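PDB 2VAP: cell division protein FtsZ 1 from Methanocaldococcus jannaschii, which binds and hydrolyses GTP and probably polymerises into the contractile Z ring at the future site of cell division. Local coordinates for residues E264-A269 with V304-S309. Sequence-based numbering, arbitrary orientation.
Sequences EAVSMA and VATVSS
V266 meets T306 and V307 mainly through methyl and methine carbon. No ring, amide, carboxylate or guanidinium takes part, so the contact has no stacked faces or edges. V266 of helix 261-270 points toward helix 297-310. Its CG1 faces T306, while CG2 reaches V307 and also the T306 branch point. CG2 of V266 touches CG2 of V307 at 3.7 Å, methyl against methyl. CG1 of V266, held between backbone N and carbonyl carbon (chi1 66°), covers the side of T306. It lies 3.9 Å from CG2 of T306 and equally close, 3.9 Å, to CB of the same residue. CG2 of V266 also comes within 4.0 Å of that CB, so both methyls approach the threonine branch point from the same side.

T306 presents carbon to the valine as its main surface. Its OG1 stands beside its own backbone N (chi1 -54°) and hydrogen-bonds to the carbonyl O of E302, one helical turn earlier. The hydroxyl is thus paired within its own helix. CG1 of V266 passes 4.0 Å from OG1 of T306. In V307, CG2 is the branch that touches V266. V307 also touches L335 of the inner strand 331-338.

The two helices lie side by side on the same face of the four-stranded mixed sheet of the C-terminal domain. A265 and A269 rest on V333, while V304 packs on W319 of strand 316-323. The contact lies away from the GTP-binding residues. The nearest CA atoms, those of V266 and T306, are 7.3 Å apart. With 123 Å² buried in all and only van der Waals contacts across it, the chemistry implies a small apolar seam between neighbouring helices, with no polar pair across it to fix its direction.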
loop_
_atom_site.group_PDB
_atom_site.type_symbol
_atom_site.label_atom_id
_atom_site.label_comp_id
_atom_site.label_asym_id
_atom_site.label_seq_id
_atom_site.Cartn_x
_atom_site.Cartn_y
_atom_site.Cartn_z
ATOM N N GLU A 264 16.501 -17.095 -2.381
ATOM C CA GLU A 264 17.112 -15.842 -2.824
ATOM C C GLU A 264 16.126 -14.675 -2.803
ATOM O O GLU A 264 16.509 -13.542 -2.505
ATOM C CB GLU A 264 17.735 -15.997 -4.214
ATOM C CG GLU A 264 19.016 -16.827 -4.232
ATOM C CD GLU A 264 19.772 -16.729 -5.546
ATOM O OE1 GLU A 264 19.881 -15.614 -6.102
ATOM O OE2 GLU A 264 20.269 -17.772 -6.022
ATOM N N ALA A 265 14.861 -14.956 -3.115
ATOM C CA ALA A 265 13.812 -13.932 -3.107
ATOM C C ALA A 265 13.546 -13.383 -1.705
ATOM O O ALA A 265 13.436 -12.168 -1.525
ATOM C CB ALA A 265 12.526 -14.467 -3.730
ATOM N N VAL A 266 13.446 -14.275 -0.719
ATOM C CA VAL A 266 13.210 -13.861 0.668
ATOM C C VAL A 266 14.430 -13.150 1.271
ATOM O O VAL A 266 14.279 -12.205 2.049
ATOM C CB VAL A 266 12.706 -15.035 1.570
ATOM C CG1 VAL A 266 13.769 -16.120 1.741
ATOM C CG2 VAL A 266 12.240 -14.518 2.924
ATOM N N SER A 267 15.627 -13.599 0.893
ATOM C CA SER A 267 16.870 -12.955 1.319
ATOM C C SER A 267 16.932 -11.517 0.806
ATOM O O SER A 267 17.264 -10.597 1.557
ATOM C CB SER A 267 18.087 -13.747 0.834
ATOM O OG SER A 267 19.297 -13.134 1.246
ATOM N N MET A 268 16.592 -11.336 -0.470
ATOM C CA MET A 268 16.552 -10.015 -1.097
ATOM C C MET A 268 15.500 -9.115 -0.444
ATOM O O MET A 268 15.741 -7.925 -0.234
ATOM C CB MET A 268 16.298 -10.144 -2.604
ATOM C CG MET A 268 16.423 -8.839 -3.386
ATOM S SD MET A 268 16.019 -9.013 -5.137
ATOM C CE MET A 268 17.482 -9.851 -5.748
ATOM N N ALA A 269 14.344 -9.694 -0.118
ATOM C CA ALA A 269 13.259 -8.963 0.541
ATOM C C ALA A 269 13.645 -8.489 1.945
ATOM O O ALA A 269 13.389 -7.339 2.306
ATOM C CB ALA A 269 11.994 -9.816 0.590
ATOM N N VAL A 304 8.360 -18.098 4.543
ATOM C CA VAL A 304 7.774 -17.761 5.845
ATOM C C VAL A 304 8.695 -18.146 7.006
ATOM O O VAL A 304 8.861 -17.373 7.952
ATOM C CB VAL A 304 6.373 -18.405 6.031
ATOM C CG1 VAL A 304 5.740 -17.963 7.347
ATOM C CG2 VAL A 304 5.461 -18.045 4.870
ATOM N N ALA A 305 9.296 -19.333 6.920
ATOM C CA ALA A 305 10.223 -19.818 7.946
ATOM C C ALA A 305 11.447 -18.912 8.086
ATOM O O ALA A 305 11.911 -18.657 9.202
ATOM C CB ALA A 305 10.650 -21.249 7.645
ATOM N N THR A 306 11.955 -18.428 6.954
ATOM C CA THR A 306 13.107 -17.526 6.927
ATOM C C THR A 306 12.773 -16.182 7.581
ATOM O O THR A 306 13.561 -15.658 8.371
ATOM C CB THR A 306 13.634 -17.318 5.483
ATOM O OG1 THR A 306 13.910 -18.591 4.884
ATOM C CG2 THR A 306 14.911 -16.483 5.477
ATOM N N VAL A 307 11.599 -15.638 7.256
ATOM C CA VAL A 307 11.130 -14.386 7.855
ATOM C C VAL A 307 10.916 -14.548 9.362
ATOM O O VAL A 307 11.343 -13.698 10.148
ATOM C CB VAL A 307 9.832 -13.868 7.175
ATOM C CG1 VAL A 307 9.256 -12.675 7.931
ATOM C CG2 VAL A 307 10.099 -13.486 5.728
ATOM N N SER A 308 10.275 -15.650 9.751
ATOM C CA SER A 308 9.968 -15.930 11.156
ATOM C C SER A 308 11.221 -16.054 12.025
ATOM O O SER A 308 11.241 -15.575 13.161
ATOM C CB SER A 308 9.110 -17.193 11.280
ATOM O OG SER A 308 8.679 -17.386 12.617
ATOM N N SER A 309 12.257 -16.692 11.483
ATOM C CA SER A 309 13.526 -16.869 12.192
ATOM C C SER A 309 14.280 -15.549 12.355
ATOM O O SER A 309 14.966 -15.338 13.357
ATOM C CB SER A 309 14.406 -17.896 11.474
ATOM O OG SER A 309 14.715 -17.474 10.157
#